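Local coordinates for RagB/SusD family nutrient uptake outer membrane protein (Bacteroides thetaiotaomicron, PDB 7KV3) that probably binds glucose-containing glycans at the cell surface, as an outer-membrane SusD-family protein that would hand them on for uptake, at residues Arg286-Pro291 with Ser391-Trp396; Leu299-Ser304 with Arg317-Cys322; Pro305-Asn310 with Ser363-Tyr368. All coordinates share one frame; numbering follows the deposited sequence.

The three contacts lie along one glucan-binding surface of a SusD-family protein, where glucose units are bound. Contacts 1 and 2 have centres about 15 Å apart and are joined through Thr301, whose OG1 is 2.8 Å from Glu393 O and 2.8 Å from Trp396 NE1. Contacts 2 and 3, with centres about 10 Å apart, share the glucose of chain F: Trp319 lies under its ring while Arg367 holds its hydroxyls, and Arg367 NH1 is also 2.8 Å from Trp319 O. Contacts 1 and 3 do not touch, their nearest atoms being about 7 Å apart, so segments 299-304 and 317-322 bridge them.

Contact 1. Residues Arg286-Pro291 with Ser391-Trp396. With BGC (beta-D-glucopyranose), chain B; BGC (beta-D-glucopyranose), chain C; BGC (beta-D-glucopyranose), chain D; BGC (beta-D-glucopyranose), chain E.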
loop_
_atom_site.group_PDB
_atom_site.type_symbol
_atom_site.label_atom_id
_atom_site.label_comp_id
_atom_site.label_asym_id
_atom_site.label_seq_id
_atom_site.Cartn_x
_atom_site.Cartn_y
_atom_site.Cartn_z
ATOM N N ARG A 286 -4.718 -19.170 -7.693
ATOM C CA ARG A 286 -5.756 -18.333 -7.050
ATOM C C ARG A 286 -6.965 -18.296 -8.000
ATOM O O ARG A 286 -6.765 -18.156 -9.247
ATOM C CB ARG A 286 -5.226 -16.945 -6.714
ATOM C CG ARG A 286 -6.239 -16.099 -5.969
ATOM C CD ARG A 286 -5.678 -14.731 -5.745
ATOM N NE ARG A 286 -6.331 -13.989 -4.693
ATOM C CZ ARG A 286 -5.946 -12.775 -4.314
ATOM N NH1 ARG A 286 -4.921 -12.180 -4.908
ATOM N NH2 ARG A 286 -6.568 -12.167 -3.332
ATOM N N ASP A 287 -8.159 -18.495 -7.446
ATOM C CA ASP A 287 -9.404 -18.577 -8.249
ATOM C C ASP A 287 -10.540 -17.859 -7.505
ATOM O O ASP A 287 -10.362 -17.471 -6.318
ATOM C CB ASP A 287 -9.696 -20.035 -8.629
ATOM C CG ASP A 287 -10.385 -20.227 -9.977
ATOM O OD1 ASP A 287 -10.780 -19.225 -10.608
ATOM O OD2 ASP A 287 -10.525 -21.382 -10.386
ATOM N N TRP A 288 -11.635 -17.617 -8.217
ATOM C CA TRP A 288 -12.826 -16.866 -7.728
ATOM C C TRP A 288 -13.370 -17.482 -6.434
ATOM O O TRP A 288 -13.659 -16.700 -5.508
ATOM C CB TRP A 288 -13.884 -16.797 -8.839
ATOM C CG TRP A 288 -13.323 -16.197 -10.091
ATOM C CD1 TRP A 288 -12.910 -16.860 -11.206
ATOM C CD2 TRP A 288 -13.046 -14.807 -10.326
ATOM N NE1 TRP A 288 -12.424 -15.979 -12.132
ATOM C CE2 TRP A 288 -12.487 -14.713 -11.615
ATOM C CE3 TRP A 288 -13.216 -13.634 -9.570
ATOM C CZ2 TRP A 288 -12.114 -13.491 -12.174
ATOM C CZ3 TRP A 288 -12.811 -12.434 -10.107
ATOM C CH2 TRP A 288 -12.276 -12.366 -11.396
ATOM N N GLY A 289 -13.479 -18.820 -6.388
ATOM C CA GLY A 289 -13.999 -19.608 -5.253
ATOM C C GLY A 289 -12.921 -19.897 -4.209
ATOM O O GLY A 289 -13.307 -20.233 -3.080
ATOM N N SER A 290 -11.624 -19.762 -4.562
ATOM C CA SER A 290 -10.438 -20.043 -3.700
ATOM C C SER A 290 -9.513 -18.819 -3.698
ATOM O O SER A 290 -8.367 -18.821 -4.166
ATOM C CB SER A 290 -9.742 -21.309 -4.126
ATOM O OG SER A 290 -9.291 -21.210 -5.460
ATOM N N PRO A 291 -10.042 -17.693 -3.194
ATOM C CA PRO A 291 -9.323 -16.423 -3.236
ATOM C C PRO A 291 -8.092 -16.336 -2.316
ATOM O O PRO A 291 -7.282 -15.459 -2.529
ATOM C CB PRO A 291 -10.416 -15.444 -2.759
ATOM C CG PRO A 291 -11.273 -16.295 -1.848
ATOM C CD PRO A 291 -11.394 -17.579 -2.624
ATOM N N SER A 391 -7.675 -18.916 -13.252
ATOM C CA SER A 391 -8.253 -17.704 -13.899
ATOM C C SER A 391 -7.188 -16.602 -13.977
ATOM O O SER A 391 -6.753 -16.098 -12.897
ATOM C CB SER A 391 -9.493 -17.278 -13.176
ATOM O OG SER A 391 -10.304 -18.423 -12.914
ATOM N N SER A 392 -6.768 -16.270 -15.208
ATOM C CA SER A 392 -5.646 -15.345 -15.538
ATOM C C SER A 392 -5.858 -13.962 -14.893
ATOM O O SER A 392 -4.831 -13.278 -14.633
ATOM C CB SER A 392 -5.466 -15.234 -17.032
ATOM O OG SER A 392 -6.536 -14.479 -17.576
ATOM N N GLU A 393 -7.124 -13.581 -14.650
ATOM C CA GLU A 393 -7.562 -12.299 -14.038
ATOM C C GLU A 393 -6.990 -12.119 -12.639
ATOM O O GLU A 393 -6.800 -10.959 -12.248
ATOM C CB GLU A 393 -9.079 -12.221 -13.849
ATOM C CG GLU A 393 -9.832 -11.953 -15.134
ATOM C CD GLU A 393 -10.201 -13.203 -15.918
ATOM O OE1 GLU A 393 -10.006 -14.317 -15.393
ATOM O OE2 GLU A 393 -10.693 -13.057 -17.054
ATOM N N LEU A 394 -6.811 -13.206 -11.887
ATOM C CA LEU A 394 -6.439 -13.138 -10.453
ATOM C C LEU A 394 -4.967 -13.478 -10.267
ATOM O O LEU A 394 -4.556 -13.527 -9.095
ATOM C CB LEU A 394 -7.310 -14.119 -9.661
ATOM C CG LEU A 394 -8.807 -13.820 -9.695
ATOM C CD1 LEU A 394 -9.594 -14.951 -9.059
ATOM C CD2 LEU A 394 -9.097 -12.501 -8.994
ATOM N N ASN A 395 -4.208 -13.733 -11.341
ATOM C CA ASN A 395 -2.866 -14.364 -11.208
ATOM C C ASN A 395 -1.784 -13.535 -11.910
ATOM O O ASN A 395 -0.830 -14.139 -12.427
ATOM C CB ASN A 395 -2.916 -15.839 -11.612
ATOM C CG ASN A 395 -3.667 -16.643 -10.568
ATOM O OD1 ASN A 395 -3.217 -16.761 -9.419
ATOM N ND2 ASN A 395 -4.845 -17.133 -10.928
ATOM N N TRP A 396 -1.860 -12.197 -11.834
ATOM C CA TRP A 396 -0.740 -11.284 -12.210
ATOM C C TRP A 396 0.417 -11.450 -11.209
ATOM O O TRP A 396 0.150 -11.698 -10.031
ATOM C CB TRP A 396 -1.217 -9.840 -12.290
ATOM C CG TRP A 396 -2.187 -9.665 -13.408
ATOM C CD1 TRP A 396 -3.540 -9.597 -13.306
ATOM C CD2 TRP A 396 -1.882 -9.575 -14.815
ATOM N NE1 TRP A 396 -4.100 -9.456 -14.544
ATOM C CE2 TRP A 396 -3.110 -9.436 -15.493
ATOM C CE3 TRP A 396 -0.699 -9.581 -15.562
ATOM C CZ2 TRP A 396 -3.192 -9.346 -16.880
ATOM C CZ3 TRP A 396 -0.768 -9.460 -16.931
ATOM C CH2 TRP A 396 -2.002 -9.357 -17.580
HETATM C C2 BGC B . -10.304 -22.175 -13.551
HETATM C C3 BGC B . -10.773 -22.151 -14.980
HETATM C C4 BGC B . -9.591 -22.381 -15.920
HETATM C C5 BGC B . -8.849 -23.674 -15.562
HETATM C C6 BGC B . -7.656 -23.878 -16.461
HETATM C C1 BGC B . -9.470 -23.434 -13.302
HETATM O O2 BGC B . -11.432 -22.063 -12.677
HETATM O O3 BGC B . -11.337 -20.861 -15.221
HETATM O O4 BGC B . -10.018 -22.420 -17.279
HETATM O O5 BGC B . -8.390 -23.589 -14.217
HETATM O O6 BGC B . -7.250 -25.231 -16.333
HETATM C C2 BGC C . -15.515 -15.744 -14.186
HETATM C C3 BGC C . -16.232 -15.253 -12.942
HETATM C C4 BGC C . -17.372 -16.179 -12.549
HETATM C C5 BGC C . -16.907 -17.621 -12.540
HETATM C C6 BGC C . -18.045 -18.504 -12.087
HETATM C C1 BGC C . -15.319 -17.268 -14.123
HETATM O O2 BGC C . -14.243 -15.091 -14.359
HETATM O O3 BGC C . -16.755 -13.941 -13.150
HETATM O O4 BGC C . -17.805 -15.816 -11.234
HETATM O O5 BGC C . -16.506 -17.973 -13.843
HETATM O O6 BGC C . -18.007 -18.321 -10.686
HETATM C C2 BGC D . -8.502 -24.180 -9.828
HETATM C C3 BGC D . -8.590 -24.530 -11.306
HETATM C C4 BGC D . -7.238 -25.139 -11.740
HETATM C C5 BGC D . -6.742 -26.235 -10.796
HETATM C C6 BGC D . -5.291 -26.520 -11.099
HETATM C C1 BGC D . -8.216 -25.488 -9.084
HETATM O O1 BGC D . -8.301 -25.242 -7.703
HETATM O O2 BGC D . -9.727 -23.574 -9.380
HETATM O O3 BGC D . -8.924 -23.367 -12.081
HETATM O O4 BGC D . -7.269 -25.678 -13.069
HETATM O O5 BGC D . -6.893 -25.893 -9.398
HETATM O O6 BGC D . -4.889 -27.403 -10.061
HETATM C C2 BGC E . -13.037 -19.323 -15.103
HETATM C C3 BGC E . -14.492 -19.169 -15.546
HETATM C C4 BGC E . -14.560 -19.414 -17.052
HETATM C C5 BGC E . -13.973 -20.782 -17.438
HETATM C C6 BGC E . -13.754 -20.750 -18.968
HETATM C C1 BGC E . -12.671 -20.801 -15.315
HETATM O O2 BGC E . -12.822 -18.939 -13.752
HETATM O O3 BGC E . -14.972 -17.861 -15.254
HETATM O O4 BGC E . -15.905 -19.293 -17.553
HETATM O O5 BGC E . -12.726 -21.104 -16.742
HETATM O O6 BGC E . -13.574 -22.092 -19.435
HETATM O O HOH W 1 -12.015 -15.916 -15.322
#
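Leu394 pushes its CD1 methyl onto one face of the Trp288 indole, and together the two loops form a wall of the glucan-binding site of this SusD-family protein. CD1 lies 3.8 Å from the centroid of the Trp288 six-membered ring, 16° off its normal, a CH-pi contact. The packed side continues inward to Asn395, whose amide reads the backbone of Arg286: Asn395 ND2 gives a hydrogen bond of 2.7 Å to Arg286 O, nearly in its own amide plane, while Asn395 OD1 takes a weak one from Arg286 N. ND2 also reaches Ser391 O, fixing the rotation of the amide. The extended Arg286 chain, with CG turned away from the backbone N (chi1 -176°), carries its guanidinium past Leu394 O to a salt bridge with Asp61 and a hydrogen bond to Trp62 O. On the sugar side the packing gives way to hydroxyls and water. Here the opposite face of Trp288 meets the glucose of chain C, offset toward the ring's rim, with a water linking Trp288 NE1, Glu393 OE1 and the O2 of that glucose. Asp287 divides its carboxylate: OD2 accepts from O2 of the chain D glucose at 2.5 Å and from O2 of the chain B glucose at 2.6 Å, whereas OD1 is held by Ser391. The very short bond from Ser391 OG to Asp287 OD1 measures 2.5 Å, and the same OG accepts from O2 of the chain E glucose at 2.7 Å.

Contact 2. Residues Leu299-Ser304 with Arg317-Cys322. With BGC (beta-D-glucopyranose), chain F.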
loop_
_atom_site.group_PDB
_atom_site.type_symbol
_atom_site.label_atom_id
_atom_site.label_comp_id
_atom_site.label_asym_id
_atom_site.label_seq_id
_atom_site.Cartn_x
_atom_site.Cartn_y
_atom_site.Cartn_z
ATOM N N LEU A 299 -4.980 -6.902 -9.119
ATOM C CA LEU A 299 -4.818 -5.433 -9.254
ATOM C C LEU A 299 -4.707 -5.021 -10.713
ATOM O O LEU A 299 -5.420 -4.117 -11.122
ATOM C CB LEU A 299 -3.639 -4.922 -8.420
ATOM C CG LEU A 299 -3.392 -3.419 -8.499
ATOM C CD1 LEU A 299 -4.671 -2.655 -8.208
ATOM C CD2 LEU A 299 -2.285 -2.986 -7.544
ATOM N N PRO A 300 -3.789 -5.548 -11.549
ATOM C CA PRO A 300 -3.706 -5.057 -12.928
ATOM C C PRO A 300 -4.959 -5.278 -13.784
ATOM O O PRO A 300 -5.119 -4.528 -14.721
ATOM C CB PRO A 300 -2.552 -5.866 -13.521
ATOM C CG PRO A 300 -1.718 -6.241 -12.305
ATOM C CD PRO A 300 -2.760 -6.564 -11.257
ATOM N N THR A 301 -5.790 -6.275 -13.482
ATOM C CA THR A 301 -7.070 -6.507 -14.201
ATOM C C THR A 301 -8.013 -5.349 -13.862
ATOM O O THR A 301 -8.642 -4.806 -14.776
ATOM C CB THR A 301 -7.730 -7.835 -13.817
ATOM O OG1 THR A 301 -6.821 -8.888 -14.107
ATOM C CG2 THR A 301 -9.017 -8.080 -14.565
ATOM N N LEU A 302 -8.051 -4.939 -12.594
ATOM C CA LEU A 302 -8.943 -3.842 -12.153
ATOM C C LEU A 302 -8.627 -2.551 -12.934
ATOM O O LEU A 302 -9.589 -1.877 -13.364
ATOM C CB LEU A 302 -8.797 -3.636 -10.640
ATOM C CG LEU A 302 -9.435 -4.700 -9.758
ATOM C CD1 LEU A 302 -8.858 -4.637 -8.343
ATOM C CD2 LEU A 302 -10.953 -4.548 -9.729
ATOM N N ILE A 303 -7.353 -2.183 -13.094
ATOM C CA ILE A 303 -6.968 -0.781 -13.433
ATOM C C ILE A 303 -6.420 -0.639 -14.860
ATOM O O ILE A 303 -5.944 0.454 -15.182
ATOM C CB ILE A 303 -5.947 -0.255 -12.407
ATOM C CG1 ILE A 303 -4.606 -0.974 -12.527
ATOM C CG2 ILE A 303 -6.511 -0.340 -10.988
ATOM C CD1 ILE A 303 -3.509 -0.260 -11.819
ATOM N N SER A 304 -6.473 -1.680 -15.686
ATOM C CA SER A 304 -6.021 -1.597 -17.090
ATOM C C SER A 304 -7.219 -1.291 -17.993
ATOM O O SER A 304 -8.370 -1.419 -17.563
ATOM C CB SER A 304 -5.248 -2.827 -17.429
ATOM O OG SER A 304 -4.100 -2.893 -16.567
ATOM N N ARG A 317 -5.535 -5.920 -21.259
ATOM C CA ARG A 317 -6.808 -5.239 -20.941
ATOM C C ARG A 317 -7.162 -5.413 -19.461
ATOM O O ARG A 317 -6.630 -6.300 -18.803
ATOM C CB ARG A 317 -7.913 -5.819 -21.814
ATOM C CG ARG A 317 -8.269 -7.260 -21.495
ATOM C CD ARG A 317 -9.139 -7.754 -22.643
ATOM N NE ARG A 317 -9.395 -9.179 -22.575
ATOM C CZ ARG A 317 -8.914 -10.076 -23.422
ATOM N NH1 ARG A 317 -8.139 -9.707 -24.431
ATOM N NH2 ARG A 317 -9.245 -11.347 -23.269
ATOM N N GLY A 318 -8.072 -4.586 -18.977
ATOM C CA GLY A 318 -8.657 -4.711 -17.636
ATOM C C GLY A 318 -10.047 -4.147 -17.611
ATOM O O GLY A 318 -10.728 -4.205 -18.655
ATOM N N TRP A 319 -10.462 -3.635 -16.459
ATOM C CA TRP A 319 -11.850 -3.168 -16.242
ATOM C C TRP A 319 -11.921 -1.636 -16.137
ATOM O O TRP A 319 -12.993 -1.128 -15.825
ATOM C CB TRP A 319 -12.457 -3.899 -15.039
ATOM C CG TRP A 319 -12.636 -5.387 -15.216
ATOM C CD1 TRP A 319 -12.897 -6.074 -16.366
ATOM C CD2 TRP A 319 -12.594 -6.385 -14.183
ATOM N NE1 TRP A 319 -12.997 -7.421 -16.116
ATOM C CE2 TRP A 319 -12.829 -7.641 -14.788
ATOM C CE3 TRP A 319 -12.390 -6.336 -12.809
ATOM C CZ2 TRP A 319 -12.847 -8.833 -14.074
ATOM C CZ3 TRP A 319 -12.440 -7.511 -12.090
ATOM C CH2 TRP A 319 -12.663 -8.738 -12.716
ATOM N N GLY A 320 -10.853 -0.910 -16.453
ATOM C CA GLY A 320 -10.861 0.566 -16.471
ATOM C C GLY A 320 -11.146 1.229 -15.129
ATOM O O GLY A 320 -11.771 2.320 -15.116
ATOM N N PHE A 321 -10.719 0.644 -14.015
ATOM C CA PHE A 321 -10.759 1.330 -12.704
ATOM C C PHE A 321 -9.494 2.186 -12.554
ATOM O O PHE A 321 -8.498 1.925 -13.235
ATOM C CB PHE A 321 -10.920 0.342 -11.548
ATOM C CG PHE A 321 -12.310 -0.226 -11.409
ATOM C CD1 PHE A 321 -13.283 0.435 -10.671
ATOM C CD2 PHE A 321 -12.639 -1.427 -11.997
ATOM C CE1 PHE A 321 -14.558 -0.099 -10.534
ATOM C CE2 PHE A 321 -13.905 -1.979 -11.846
ATOM C CZ PHE A 321 -14.868 -1.303 -11.124
ATOM N N CYS A 322 -9.584 3.207 -11.701
ATOM C CA CYS A 322 -8.490 4.147 -11.330
ATOM C C CYS A 322 -7.760 4.667 -12.563
ATOM O O CYS A 322 -6.546 4.512 -12.682
ATOM C CB CYS A 322 -7.562 3.478 -10.325
ATOM S SG CYS A 322 -8.492 3.071 -8.834
HETATM C C2 BGC F . -17.598 -7.392 -14.584
HETATM C C3 BGC F . -17.015 -6.021 -14.895
HETATM C C4 BGC F . -16.824 -5.274 -13.597
HETATM C C5 BGC F . -15.962 -6.110 -12.628
HETATM C C6 BGC F . -15.751 -5.460 -11.247
HETATM C C1 BGC F . -16.721 -8.148 -13.608
HETATM O O2 BGC F . -17.612 -8.183 -15.762
HETATM O O3 BGC F . -17.905 -5.354 -15.801
HETATM O O4 BGC F . -16.212 -4.036 -13.903
HETATM O O5 BGC F . -16.592 -7.379 -12.437
HETATM O O6 BGC F . -16.960 -4.891 -10.750
HETATM O O HOH W 2 -5.068 2.792 -14.131
#
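An aromatic platform for sugar stacking, a familiar device of carbohydrate-binding sites, is built where the short helix 299-303 meets the loop 317-322. Its working part is the Trp319 indole, sandwiched between protein and ligand. Thr301 CG2 supports one face, 3.8 Å from the centroid of the Trp319 six-membered ring and only 9° off the normal. Over the opposite face lies the glucose of chain F, whose C5 comes 3.6 Å from Trp319 CE3, offset toward the rim. Leu302 CD2 closes in at the edge of the indole, near its plane. The Thr301 methyl meets the ring because CG2 stands opposite the backbone N, which leaves OG1 (chi1 -58°) on the side where Trp396 NE1 and Glu393 O bind it. Phe321 stands beside the platform: its CE2 approaches O4 of the same glucose at 3.7 Å, and Leu302 O lies at the edge of its ring, in plane. Leu302 O also accepts from Phe321 N at 2.8 Å, 155° at the hydrogen. Gly320 N in turn meets Ser304 O at 2.8 Å, nearly along the C=O axis, so the carbonyls of Leu302 and Ser304 hold the loop 317-322 in place. A CB on Gly318 would probably run into Ser304 N. Further from the sugar the contact turns apolar, with Ile303 CG2 against Cys322 CB and both residues touching Leu72 of helix 70-75. There a water donates to Ile303 O and to Cys322 O, at 2.7 Å from each.

Contact 3. Residues Pro305-Asn310 with Ser363-Tyr368; sequences PYIWPN and SYTTRY. With BGC (beta-D-glucopyranose), chain F.
The guanidinium of Arg367 lies flat on the Tyr306 ring, centres 3.9 Å apart and planes at 18°, in a stacked cation-pi pair. Its extended chain, from CG to NE, carries NE over the middle of the ring, while Tyr306 CG, swung opposite its backbone N (chi1 -172°), brings the ring out beside Thr365. Thr365 CG2 touches the ring edge at Tyr306 CD2, 3.7 Å away, and Ile307 CG1 covers the face turned from the arginine. Held this way, Arg367 points both terminal nitrogens at the glucose of chain F: NH1 donates to O4 at 2.9 Å and NH2 to O3 at 2.8 Å. Replacing Tyr306 with an alanine would probably deprive the guanidinium of its stacking surface and leave it freer to turn away from these two hydroxyls. Behind, Tyr364 has its CG between the backbone N and the carbonyl carbon (chi1 72°), placing one face against Pro305 CB and Tyr364 CB 3.9 Å from Trp308 CE3; Tyr364 OH is hydrogen-bonded to Asp370. The backbones meet through Thr365 N and Tyr306 O, 3.0 Å apart, and a water joins Tyr306 N to Thr365 O. A type II turn, Pro305 to Trp308, thus presents a tyrosine that braces the sugar-binding arginine, a second-shell arrangement within the glucan-binding site.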
loop_
_atom_site.group_PDB
_atom_site.type_symbol
_atom_site.label_atom_id
_atom_site.label_comp_id
_atom_site.label_asym_id
_atom_site.label_seq_id
_atom_site.Cartn_x
_atom_site.Cartn_y
_atom_site.Cartn_z
ATOM N N PRO A 305 -6.987 -0.747 -19.211
ATOM C CA PRO A 305 -8.066 -0.234 -20.074
ATOM C C PRO A 305 -9.034 -1.323 -20.566
ATOM O O PRO A 305 -8.578 -2.407 -20.873
ATOM C CB PRO A 305 -7.354 0.378 -21.290
ATOM C CG PRO A 305 -5.881 0.430 -20.924
ATOM C CD PRO A 305 -5.659 -0.563 -19.805
ATOM N N TYR A 306 -10.331 -1.035 -20.569
ATOM C CA TYR A 306 -11.411 -2.002 -20.907
ATOM C C TYR A 306 -11.340 -2.326 -22.399
ATOM O O TYR A 306 -11.376 -1.453 -23.237
ATOM C CB TYR A 306 -12.772 -1.475 -20.452
ATOM C CG TYR A 306 -13.937 -2.434 -20.564
ATOM C CD1 TYR A 306 -13.942 -3.648 -19.905
ATOM C CD2 TYR A 306 -15.070 -2.096 -21.296
ATOM C CE1 TYR A 306 -15.038 -4.499 -19.962
ATOM C CE2 TYR A 306 -16.161 -2.940 -21.379
ATOM C CZ TYR A 306 -16.145 -4.145 -20.707
ATOM O OH TYR A 306 -17.192 -5.006 -20.822
ATOM N N ILE A 307 -11.169 -3.595 -22.724
ATOM C CA ILE A 307 -11.102 -4.105 -24.127
ATOM C C ILE A 307 -9.983 -3.374 -24.865
ATOM O O ILE A 307 -10.107 -3.094 -26.052
ATOM C CB ILE A 307 -12.466 -4.031 -24.839
ATOM C CG1 ILE A 307 -13.588 -4.505 -23.914
ATOM C CG2 ILE A 307 -12.437 -4.868 -26.109
ATOM C CD1 ILE A 307 -14.989 -4.334 -24.460
ATOM N N TRP A 308 -8.873 -3.163 -24.171
ATOM C CA TRP A 308 -7.557 -2.926 -24.803
ATOM C C TRP A 308 -7.229 -4.099 -25.733
ATOM O O TRP A 308 -7.472 -5.258 -25.397
ATOM C CB TRP A 308 -6.477 -2.737 -23.721
ATOM C CG TRP A 308 -5.135 -2.423 -24.296
ATOM C CD1 TRP A 308 -4.125 -3.301 -24.556
ATOM C CD2 TRP A 308 -4.686 -1.139 -24.747
ATOM N NE1 TRP A 308 -3.072 -2.643 -25.129
ATOM C CE2 TRP A 308 -3.380 -1.315 -25.247
ATOM C CE3 TRP A 308 -5.252 0.143 -24.762
ATOM C CZ2 TRP A 308 -2.630 -0.264 -25.764
ATOM C CZ3 TRP A 308 -4.502 1.184 -25.264
ATOM C CH2 TRP A 308 -3.216 0.979 -25.775
ATOM N N PRO A 309 -6.644 -3.830 -26.915
ATOM C CA PRO A 309 -6.127 -4.885 -27.789
ATOM C C PRO A 309 -4.833 -5.514 -27.247
ATOM O O PRO A 309 -3.747 -4.954 -27.480
ATOM C CB PRO A 309 -5.852 -4.147 -29.097
ATOM C CG PRO A 309 -5.551 -2.743 -28.663
ATOM C CD PRO A 309 -6.420 -2.479 -27.458
ATOM N N ASN A 310 -4.984 -6.635 -26.529
ATOM C CA ASN A 310 -3.877 -7.288 -25.786
ATOM C C ASN A 310 -2.641 -7.380 -26.675
ATOM O O ASN A 310 -2.780 -7.824 -27.835
ATOM C CB ASN A 310 -4.275 -8.666 -25.288
ATOM C CG ASN A 310 -5.064 -8.627 -24.004
ATOM O OD1 ASN A 310 -5.460 -7.568 -23.526
ATOM N ND2 ASN A 310 -5.267 -9.791 -23.421
ATOM N N SER A 363 -8.916 1.009 -31.103
ATOM C CA SER A 363 -9.400 1.780 -29.943
ATOM C C SER A 363 -9.509 0.824 -28.764
ATOM O O SER A 363 -9.504 -0.396 -28.982
ATOM C CB SER A 363 -10.707 2.458 -30.272
ATOM O OG SER A 363 -11.694 1.480 -30.502
ATOM N N TYR A 364 -9.578 1.366 -27.563
ATOM C CA TYR A 364 -10.094 0.639 -26.386
ATOM C C TYR A 364 -11.487 1.201 -26.117
ATOM O O TYR A 364 -11.870 2.140 -26.802
ATOM C CB TYR A 364 -9.111 0.721 -25.211
ATOM C CG TYR A 364 -8.995 2.056 -24.528
ATOM C CD1 TYR A 364 -8.069 2.985 -24.950
ATOM C CD2 TYR A 364 -9.772 2.367 -23.427
ATOM C CE1 TYR A 364 -7.943 4.211 -24.321
ATOM C CE2 TYR A 364 -9.648 3.583 -22.772
ATOM C CZ TYR A 364 -8.728 4.514 -23.225
ATOM O OH TYR A 364 -8.588 5.732 -22.614
ATOM N N THR A 365 -12.229 0.578 -25.200
ATOM C CA THR A 365 -13.561 1.022 -24.745
ATOM C C THR A 365 -13.353 1.900 -23.501
ATOM O O THR A 365 -12.948 1.379 -22.443
ATOM C CB THR A 365 -14.457 -0.200 -24.558
ATOM O OG1 THR A 365 -14.475 -0.893 -25.809
ATOM C CG2 THR A 365 -15.851 0.152 -24.110
ATOM N N THR A 366 -13.592 3.198 -23.663
ATOM C CA THR A 366 -13.571 4.222 -22.603
ATOM C C THR A 366 -14.673 3.836 -21.618
ATOM O O THR A 366 -15.757 3.462 -22.073
ATOM C CB THR A 366 -13.712 5.635 -23.187
ATOM O OG1 THR A 366 -14.977 5.754 -23.846
ATOM C CG2 THR A 366 -12.608 5.971 -24.170
ATOM N N ARG A 367 -14.354 3.843 -20.330
ATOM C CA ARG A 367 -15.326 3.614 -19.237
ATOM C C ARG A 367 -15.479 4.936 -18.482
ATOM O O ARG A 367 -14.996 5.939 -18.948
ATOM C CB ARG A 367 -14.876 2.399 -18.402
ATOM C CG ARG A 367 -15.585 1.102 -18.798
ATOM C CD ARG A 367 -15.281 -0.061 -17.870
ATOM N NE ARG A 367 -16.281 -1.115 -17.985
ATOM C CZ ARG A 367 -16.395 -2.150 -17.159
ATOM N NH1 ARG A 367 -15.537 -2.302 -16.164
ATOM N NH2 ARG A 367 -17.348 -3.051 -17.341
ATOM N N TYR A 368 -16.086 4.898 -17.310
ATOM C CA TYR A 368 -16.416 6.079 -16.481
ATOM C C TYR A 368 -15.128 6.792 -16.041
ATOM O O TYR A 368 -14.154 6.109 -15.603
ATOM C CB TYR A 368 -17.312 5.597 -15.338
ATOM C CG TYR A 368 -17.776 6.693 -14.432
ATOM C CD1 TYR A 368 -18.457 7.775 -14.948
ATOM C CD2 TYR A 368 -17.560 6.627 -13.062
ATOM C CE1 TYR A 368 -18.894 8.793 -14.118
ATOM C CE2 TYR A 368 -18.017 7.624 -12.215
ATOM C CZ TYR A 368 -18.684 8.714 -12.749
ATOM O OH TYR A 368 -19.120 9.731 -11.953
HETATM C C2 BGC F . -17.598 -7.392 -14.584
HETATM C C3 BGC F . -17.015 -6.021 -14.895
HETATM C C4 BGC F . -16.824 -5.274 -13.597
HETATM C C5 BGC F . -15.962 -6.110 -12.628
HETATM C C6 BGC F . -15.751 -5.460 -11.247
HETATM C C1 BGC F . -16.721 -8.148 -13.608
HETATM O O2 BGC F . -17.612 -8.183 -15.762
HETATM O O3 BGC F . -17.905 -5.354 -15.801
HETATM O O4 BGC F . -16.212 -4.036 -13.903
HETATM O O5 BGC F . -16.592 -7.379 -12.437
HETATM O O6 BGC F . -16.960 -4.891 -10.750
HETATM O O HOH W 3 -11.372 1.560 -20.251
HETATM O O HOH W 4 -12.374 -1.811 -27.531
#